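Local coordinates for probable ribosomal RNA small subunit methyltransferase (Thermus thermophilus, PDB 3DMH), which probably methylates N2 of a guanine in 16S ribosomal RNA, using S-adenosylmethionine as the methyl donor, at residues R31-E43 with V160-L172. Residues are numbered along the deposited sequence; the frame is centred on the assembly and turned at random.
Sequences RDPVHDLLQKTVE and VVVRREGPYRVAL
With CG anti to the backbone N (chi1 -162°), Leu37 drops its isobutyl group onto the hairpin; Arg163, also anti at chi1 (-153°), sets its CG against it, and bends at chi2 and chi3 carry the guanidinium back beside Lys40 and Thr41. This is helix 33-41 lying on the last two, antiparallel strands of a seven-stranded Rossmann-like methyltransferase sheet, away from the bound cofactor and guanosine. Leu37 CD1 packs on Arg163 CG at 3.6 Å and on Glu165 CB, while Leu37 CG meets Val170 CG2 at 3.6 Å. A classic beta bulge sets Val162 and Arg163 both opposite Val170, and Thr41 uses the pair: CG2 touches Val162 CG2, and Thr41 OG1, which donates to Leu37 O at 2.7 Å, sits over one face of the Arg163 guanidinium. Arg163 NE bonds back to Val162 O, and a water accepts from Arg163 NH2 at 2.6 Å, both in or near the guanidinium plane. Cutting Arg163 back to an alanine would strip the CG packing from Leu37 and would probably leave that water without its guanidinium donor. Val34 and Leu38 also touch Ala138 of strand 133-140. At the helix start, where Asp32 OD1 caps Val34 N, the Tyr168 ring is sandwiched between prolines: Pro167 CG lies over one face, and Pro33 CB makes a CH-pi contact on the other, 3.4 Å from the ring centroid.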
ATOM      1  N   ARG A  31       2.889  -7.621 -15.163  1.00 26.94           N
ATOM      2  CA  ARG A  31       3.003  -6.804 -16.393  1.00 27.22           C
ATOM      3  C   ARG A  31       3.598  -5.432 -16.075  1.00 26.51           C
ATOM      4  O   ARG A  31       3.151  -4.395 -16.577  1.00 26.92           O
ATOM      5  CB  ARG A  31       1.661  -6.698 -17.121  1.00 27.97           C
ATOM      6  CG  ARG A  31       1.255  -8.003 -17.781  1.00 31.60           C
ATOM      7  CD  ARG A  31      -0.040  -7.878 -18.563  1.00 36.80           C
ATOM      8  NE  ARG A  31      -0.074  -8.815 -19.686  1.00 41.90           N
ATOM      9  CZ  ARG A  31      -1.174  -9.162 -20.353  1.00 42.65           C
ATOM     10  NH1 ARG A  31      -2.355  -8.660 -20.010  1.00 44.41           N
ATOM     11  NH2 ARG A  31      -1.092 -10.021 -21.364  1.00 43.43           N
ATOM     12  N   ASP A  32       4.608  -5.456 -15.208  1.00 25.56           N
ATOM     13  CA  ASP A  32       5.338  -4.267 -14.820  1.00 25.43           C
ATOM     14  C   ASP A  32       6.710  -4.369 -15.483  1.00 24.76           C
ATOM     15  O   ASP A  32       7.419  -5.350 -15.257  1.00 24.45           O
ATOM     16  CB  ASP A  32       5.474  -4.232 -13.292  1.00 25.54           C
ATOM     17  CG  ASP A  32       6.190  -2.993 -12.779  1.00 29.31           C
ATOM     18  OD1 ASP A  32       7.219  -2.589 -13.343  1.00 31.02           O
ATOM     19  OD2 ASP A  32       5.737  -2.430 -11.764  1.00 34.15           O
ATOM     20  N   PRO A  33       7.067  -3.392 -16.336  1.00 24.50           N
ATOM     21  CA  PRO A  33       8.373  -3.517 -17.017  1.00 23.97           C
ATOM     22  C   PRO A  33       9.591  -3.644 -16.095  1.00 24.13           C
ATOM     23  O   PRO A  33      10.583  -4.271 -16.491  1.00 23.90           O
ATOM     24  CB  PRO A  33       8.458  -2.250 -17.879  1.00 24.59           C
ATOM     25  CG  PRO A  33       7.014  -1.819 -18.058  1.00 25.44           C
ATOM     26  CD  PRO A  33       6.333  -2.186 -16.762  1.00 24.53           C
ATOM     27  N   VAL A  34       9.526  -3.079 -14.884  1.00 23.72           N
ATOM     28  CA  VAL A  34      10.671  -3.182 -13.963  1.00 23.30           C
ATOM     29  C   VAL A  34      10.794  -4.623 -13.468  1.00 23.51           C
ATOM     30  O   VAL A  34      11.860  -5.238 -13.554  1.00 23.30           O
ATOM     31  CB  VAL A  34      10.574  -2.170 -12.788  1.00 23.22           C
ATOM     32  CG1 VAL A  34      11.676  -2.406 -11.760  1.00 24.26           C
ATOM     33  CG2 VAL A  34      10.606  -0.737 -13.305  1.00 24.07           C
ATOM     34  N   HIS A  35       9.699  -5.177 -12.949  1.00 22.89           N
ATOM     35  CA  HIS A  35       9.731  -6.573 -12.521  1.00 23.41           C
ATOM     36  C   HIS A  35      10.025  -7.529 -13.696  1.00 23.30           C
ATOM     37  O   HIS A  35      10.728  -8.527 -13.529  1.00 23.58           O
ATOM     38  CB  HIS A  35       8.434  -6.978 -11.791  1.00 24.15           C
ATOM     39  CG  HIS A  35       8.154  -6.204 -10.530  1.00 25.33           C
ATOM     40  ND1 HIS A  35       8.375  -6.728  -9.273  1.00 29.15           N
ATOM     41  CD2 HIS A  35       7.641  -4.965 -10.332  1.00 28.82           C
ATOM     42  CE1 HIS A  35       8.025  -5.842  -8.359  1.00 28.33           C
ATOM     43  NE2 HIS A  35       7.569  -4.767  -8.970  1.00 30.02           N
ATOM     44  N   ASP A  36       9.509  -7.218 -14.892  1.00 22.72           N
ATOM     45  CA  ASP A  36       9.755  -8.057 -16.075  1.00 22.38           C
ATOM     46  C   ASP A  36      11.234  -8.087 -16.451  1.00 21.80           C
ATOM     47  O   ASP A  36      11.764  -9.123 -16.817  1.00 22.39           O
ATOM     48  CB  ASP A  36       8.936  -7.589 -17.291  1.00 22.11           C
ATOM     49  CG  ASP A  36       7.472  -7.974 -17.191  1.00 24.85           C
ATOM     50  OD1 ASP A  36       7.135  -8.763 -16.281  1.00 25.09           O
ATOM     51  OD2 ASP A  36       6.662  -7.476 -18.001  1.00 26.21           O
ATOM     52  N   LEU A  37      11.890  -6.942 -16.333  1.00 21.91           N
ATOM     53  CA  LEU A  37      13.309  -6.878 -16.690  1.00 21.87           C
ATOM     54  C   LEU A  37      14.127  -7.646 -15.651  1.00 22.27           C
ATOM     55  O   LEU A  37      15.079  -8.348 -16.002  1.00 22.72           O
ATOM     56  CB  LEU A  37      13.784  -5.439 -16.828  1.00 21.43           C
ATOM     57  CG  LEU A  37      15.102  -5.245 -17.597  1.00 20.85           C
ATOM     58  CD1 LEU A  37      14.971  -5.742 -19.038  1.00 21.85           C
ATOM     59  CD2 LEU A  37      15.466  -3.783 -17.567  1.00 21.70           C
ATOM     60  N   LEU A  38      13.757  -7.528 -14.375  1.00 21.97           N
ATOM     61  CA  LEU A  38      14.386  -8.380 -13.357  1.00 22.12           C
ATOM     62  C   LEU A  38      14.279  -9.866 -13.668  1.00 22.06           C
ATOM     63  O   LEU A  38      15.258 -10.606 -13.547  1.00 21.81           O
ATOM     64  CB  LEU A  38      13.746  -8.147 -11.988  1.00 22.35           C
ATOM     65  CG  LEU A  38      14.302  -7.051 -11.110  1.00 22.91           C
ATOM     66  CD1 LEU A  38      13.411  -6.958  -9.884  1.00 23.01           C
ATOM     67  CD2 LEU A  38      15.772  -7.347 -10.704  1.00 21.10           C
ATOM     68  N   GLN A  39      13.078 -10.323 -14.026  1.00 22.37           N
ATOM     69  CA  GLN A  39      12.858 -11.747 -14.224  1.00 23.46           C
ATOM     70  C   GLN A  39      13.745 -12.269 -15.365  1.00 23.83           C
ATOM     71  O   GLN A  39      14.205 -13.413 -15.329  1.00 24.12           O
ATOM     72  CB  GLN A  39      11.369 -12.042 -14.478  1.00 23.36           C
ATOM     73  CG  GLN A  39      11.010 -13.530 -14.564  1.00 25.32           C
ATOM     74  CD  GLN A  39      11.272 -14.167 -15.942  1.00 28.16           C
ATOM     75  OE1 GLN A  39      11.417 -15.386 -16.050  1.00 30.50           O
ATOM     76  NE2 GLN A  39      11.345 -13.345 -16.986  1.00 26.25           N
ATOM     77  N   LYS A  40      13.987 -11.423 -16.367  1.00 24.21           N
ATOM     78  CA  LYS A  40      14.890 -11.776 -17.474  1.00 24.24           C
ATOM     79  C   LYS A  40      16.370 -11.755 -17.117  1.00 24.37           C
ATOM     80  O   LYS A  40      17.191 -12.235 -17.898  1.00 24.37           O
ATOM     81  CB  LYS A  40      14.658 -10.855 -18.680  1.00 24.63           C
ATOM     82  CG  LYS A  40      13.311 -11.042 -19.310  1.00 26.75           C
ATOM     83  CD  LYS A  40      13.098 -10.053 -20.418  1.00 29.60           C
ATOM     84  CE  LYS A  40      11.812 -10.361 -21.160  1.00 31.66           C
ATOM     85  NZ  LYS A  40      11.809  -9.682 -22.489  1.00 35.96           N
ATOM     86  N   THR A  41      16.705 -11.215 -15.945  1.00 23.29           N
ATOM     87  CA  THR A  41      18.097 -10.873 -15.600  1.00 22.92           C
ATOM     88  C   THR A  41      18.655 -11.665 -14.418  1.00 22.71           C
ATOM     89  O   THR A  41      19.829 -12.081 -14.437  1.00 23.00           O
ATOM     90  CB  THR A  41      18.247  -9.354 -15.329  1.00 23.21           C
ATOM     91  OG1 THR A  41      17.737  -8.616 -16.447  1.00 22.96           O
ATOM     92  CG2 THR A  41      19.711  -8.954 -15.105  1.00 22.69           C
ATOM     93  N   VAL A  42      17.838 -11.857 -13.382  1.00 21.36           N
ATOM     94  CA  VAL A  42      18.377 -12.409 -12.129  1.00 21.60           C
ATOM     95  C   VAL A  42      18.925 -13.834 -12.287  1.00 21.73           C
ATOM     96  O   VAL A  42      18.294 -14.695 -12.916  1.00 21.86           O
ATOM     97  CB  VAL A  42      17.354 -12.378 -10.991  1.00 21.53           C
ATOM     98  CG1 VAL A  42      16.964 -10.952 -10.681  1.00 20.39           C
ATOM     99  CG2 VAL A  42      16.133 -13.177 -11.374  1.00 21.68           C
ATOM    100  N   GLU A  43      20.104 -14.053 -11.703  1.00 22.37           N
ATOM    101  CA  GLU A  43      20.782 -15.348 -11.694  1.00 22.66           C
ATOM    102  C   GLU A  43      21.151 -15.690 -10.253  1.00 21.81           C
ATOM    103  O   GLU A  43      21.444 -14.790  -9.465  1.00 21.37           O
ATOM    104  CB  GLU A  43      22.088 -15.271 -12.499  1.00 23.97           C
ATOM    105  CG  GLU A  43      21.962 -14.639 -13.877  1.00 28.79           C
ATOM    106  CD  GLU A  43      21.755 -15.654 -14.966  1.00 34.87           C
ATOM    107  OE1 GLU A  43      22.068 -16.845 -14.731  1.00 39.45           O
ATOM    108  OE2 GLU A  43      21.293 -15.265 -16.063  1.00 36.52           O
ATOM    109  N   VAL A 160      27.159  -2.097 -11.598  1.00 21.34           N
ATOM    110  CA  VAL A 160      27.092  -1.938 -13.041  1.00 20.89           C
ATOM    111  C   VAL A 160      25.704  -2.343 -13.548  1.00 20.75           C
ATOM    112  O   VAL A 160      25.097  -3.288 -13.039  1.00 20.31           O
ATOM    113  CB  VAL A 160      28.210  -2.777 -13.745  1.00 21.45           C
ATOM    114  CG1 VAL A 160      28.108  -4.269 -13.394  1.00 21.13           C
ATOM    115  CG2 VAL A 160      28.195  -2.570 -15.260  1.00 22.63           C
ATOM    116  N   VAL A 161      25.209  -1.612 -14.541  1.00 20.43           N
ATOM    117  CA  VAL A 161      23.994  -1.989 -15.256  1.00 20.88           C
ATOM    118  C   VAL A 161      24.213  -3.289 -16.029  1.00 21.14           C
ATOM    119  O   VAL A 161      25.151  -3.404 -16.837  1.00 20.43           O
ATOM    120  CB  VAL A 161      23.528  -0.857 -16.214  1.00 20.71           C
ATOM    121  CG1 VAL A 161      22.479  -1.371 -17.188  1.00 21.35           C
ATOM    122  CG2 VAL A 161      22.985   0.324 -15.409  1.00 21.44           C
ATOM    123  N   VAL A 162      23.357  -4.271 -15.767  1.00 20.68           N
ATOM    124  CA  VAL A 162      23.430  -5.569 -16.424  1.00 21.08           C
ATOM    125  C   VAL A 162      22.260  -5.861 -17.380  1.00 21.28           C
ATOM    126  O   VAL A 162      22.234  -6.917 -18.007  1.00 21.87           O
ATOM    127  CB  VAL A 162      23.620  -6.726 -15.398  1.00 20.72           C
ATOM    128  CG1 VAL A 162      24.997  -6.627 -14.710  1.00 20.54           C
ATOM    129  CG2 VAL A 162      22.484  -6.715 -14.368  1.00 20.58           C
ATOM    130  N   ARG A 163      21.298  -4.936 -17.486  1.00 22.38           N
ATOM    131  CA  ARG A 163      20.219  -5.054 -18.477  1.00 23.57           C
ATOM    132  C   ARG A 163      19.541  -3.704 -18.712  1.00 23.99           C
ATOM    133  O   ARG A 163      19.398  -2.902 -17.789  1.00 23.86           O
ATOM    134  CB  ARG A 163      19.188  -6.125 -18.067  1.00 23.67           C
ATOM    135  CG  ARG A 163      18.428  -6.776 -19.230  1.00 25.62           C
ATOM    136  CD  ARG A 163      19.296  -7.700 -20.091  1.00 28.94           C
ATOM    137  NE  ARG A 163      19.925  -8.756 -19.302  1.00 32.12           N
ATOM    138  CZ  ARG A 163      19.618 -10.051 -19.372  1.00 32.89           C
ATOM    139  NH1 ARG A 163      18.678 -10.483 -20.211  1.00 32.95           N
ATOM    140  NH2 ARG A 163      20.266 -10.914 -18.603  1.00 32.80           N
ATOM    141  N   ARG A 164      19.169  -3.459 -19.964  1.00 25.07           N
ATOM    142  CA  ARG A 164      18.580  -2.193 -20.401  1.00 26.49           C
ATOM    143  C   ARG A 164      17.432  -2.511 -21.355  1.00 26.28           C
ATOM    144  O   ARG A 164      17.556  -3.376 -22.222  1.00 26.90           O
ATOM    145  CB  ARG A 164      19.628  -1.299 -21.096  1.00 27.08           C
ATOM    146  CG  ARG A 164      20.682  -0.651 -20.160  1.00 28.50           C
ATOM    147  CD  ARG A 164      21.787   0.135 -20.927  1.00 28.81           C
ATOM    148  NE  ARG A 164      22.786   0.782 -20.048  1.00 30.82           N
ATOM    149  CZ  ARG A 164      24.024   0.325 -19.831  1.00 33.39           C
ATOM    150  NH1 ARG A 164      24.450  -0.780 -20.429  1.00 33.18           N
ATOM    151  NH2 ARG A 164      24.854   0.978 -19.021  1.00 34.00           N
ATOM    152  N   GLU A 165      16.307  -1.822 -21.178  1.00 25.82           N
ATOM    153  CA  GLU A 165      15.176  -1.941 -22.088  1.00 26.01           C
ATOM    154  C   GLU A 165      14.410  -0.635 -21.995  1.00 25.46           C
ATOM    155  O   GLU A 165      13.727  -0.389 -21.006  1.00 25.23           O
ATOM    156  CB  GLU A 165      14.274  -3.133 -21.720  1.00 26.82           C
ATOM    157  CG  GLU A 165      13.042  -3.297 -22.629  1.00 28.95           C
ATOM    158  CD  GLU A 165      13.390  -3.830 -24.008  1.00 32.41           C
ATOM    159  OE1 GLU A 165      14.175  -4.798 -24.089  1.00 34.87           O
ATOM    160  OE2 GLU A 165      12.880  -3.282 -25.014  1.00 34.30           O
ATOM    161  N   GLY A 166      14.556   0.219 -23.006  1.00 25.04           N
ATOM    162  CA  GLY A 166      13.961   1.547 -22.950  1.00 24.32           C
ATOM    163  C   GLY A 166      14.525   2.322 -21.773  1.00 23.69           C
ATOM    164  O   GLY A 166      15.753   2.414 -21.633  1.00 23.77           O
ATOM    165  N   PRO A 167      13.634   2.865 -20.907  1.00 22.87           N
ATOM    166  CA  PRO A 167      14.066   3.583 -19.712  1.00 22.41           C
ATOM    167  C   PRO A 167      14.327   2.642 -18.524  1.00 21.94           C
ATOM    168  O   PRO A 167      14.822   3.092 -17.486  1.00 22.18           O
ATOM    169  CB  PRO A 167      12.856   4.469 -19.402  1.00 21.99           C
ATOM    170  CG  PRO A 167      11.692   3.606 -19.787  1.00 22.59           C
ATOM    171  CD  PRO A 167      12.162   2.862 -21.033  1.00 23.11           C
ATOM    172  N   TYR A 168      14.023   1.354 -18.693  1.00 21.73           N
ATOM    173  CA  TYR A 168      14.093   0.390 -17.584  1.00 21.48           C
ATOM    174  C   TYR A 168      15.483  -0.203 -17.470  1.00 21.25           C
ATOM    175  O   TYR A 168      16.144  -0.465 -18.487  1.00 21.39           O
ATOM    176  CB  TYR A 168      13.022  -0.697 -17.728  1.00 22.11           C
ATOM    177  CG  TYR A 168      11.655  -0.094 -17.941  1.00 22.66           C
ATOM    178  CD1 TYR A 168      10.986   0.548 -16.890  1.00 22.25           C
ATOM    179  CD2 TYR A 168      11.051  -0.123 -19.196  1.00 23.72           C
ATOM    180  CE1 TYR A 168       9.748   1.139 -17.092  1.00 24.05           C
ATOM    181  CE2 TYR A 168       9.803   0.456 -19.401  1.00 23.68           C
ATOM    182  CZ  TYR A 168       9.166   1.084 -18.352  1.00 23.61           C
ATOM    183  OH  TYR A 168       7.930   1.657 -18.568  1.00 25.03           O
ATOM    184  N   ARG A 169      15.929  -0.398 -16.229  1.00 20.50           N
ATOM    185  CA  ARG A 169      17.297  -0.843 -15.953  1.00 20.18           C
ATOM    186  C   ARG A 169      17.300  -1.902 -14.867  1.00 20.16           C
ATOM    187  O   ARG A 169      16.471  -1.855 -13.952  1.00 20.35           O
ATOM    188  CB  ARG A 169      18.149   0.321 -15.444  1.00 20.64           C
ATOM    189  CG  ARG A 169      18.385   1.461 -16.426  1.00 20.49           C
ATOM    190  CD  ARG A 169      19.278   1.006 -17.568  1.00 22.37           C
ATOM    191  NE  ARG A 169      19.561   2.086 -18.520  1.00 22.10           N
ATOM    192  CZ  ARG A 169      18.753   2.461 -19.512  1.00 22.07           C
ATOM    193  NH1 ARG A 169      17.592   1.854 -19.711  1.00 21.66           N
ATOM    194  NH2 ARG A 169      19.121   3.453 -20.319  1.00 24.05           N
ATOM    195  N   VAL A 170      18.251  -2.829 -14.974  1.00 19.88           N
ATOM    196  CA  VAL A 170      18.673  -3.669 -13.848  1.00 20.21           C
ATOM    197  C   VAL A 170      20.174  -3.504 -13.685  1.00 20.29           C
ATOM    198  O   VAL A 170      20.920  -3.575 -14.676  1.00 20.57           O
ATOM    199  CB  VAL A 170      18.395  -5.164 -14.074  1.00 20.37           C
ATOM    200  CG1 VAL A 170      18.747  -5.965 -12.806  1.00 20.04           C
ATOM    201  CG2 VAL A 170      16.945  -5.401 -14.471  1.00 21.06           C
ATOM    202  N   ALA A 171      20.592  -3.256 -12.448  1.00 20.48           N
ATOM    203  CA  ALA A 171      21.997  -3.236 -12.081  1.00 20.05           C
ATOM    204  C   ALA A 171      22.334  -4.329 -11.082  1.00 20.09           C
ATOM    205  O   ALA A 171      21.472  -4.789 -10.322  1.00 19.21           O
ATOM    206  CB  ALA A 171      22.382  -1.882 -11.522  1.00 20.28           C
ATOM    207  N   LEU A 172      23.604  -4.724 -11.085  1.00 18.73           N
ATOM    208  CA  LEU A 172      24.124  -5.667 -10.108  1.00 19.12           C
ATOM    209  C   LEU A 172      25.230  -4.983  -9.310  1.00 18.59           C
ATOM    210  O   LEU A 172      26.113  -4.334  -9.892  1.00 19.23           O
ATOM    211  CB  LEU A 172      24.638  -6.927 -10.807  1.00 18.85           C
ATOM    212  CG  LEU A 172      25.099  -8.094  -9.926  1.00 19.71           C
ATOM    213  CD1 LEU A 172      24.006  -8.545  -8.942  1.00 18.94           C
ATOM    214  CD2 LEU A 172      25.533  -9.253 -10.815  1.00 19.48           C
TER
HETATM  215  O   HOH W   1      20.083 -13.490 -18.781  0.50 35.01           O
HETATM  216  O   HOH W   2      13.912  -7.324 -22.324  0.60 37.31           O
HETATM  217  O   HOH W   3      22.219 -11.293 -15.858  1.00 34.16           O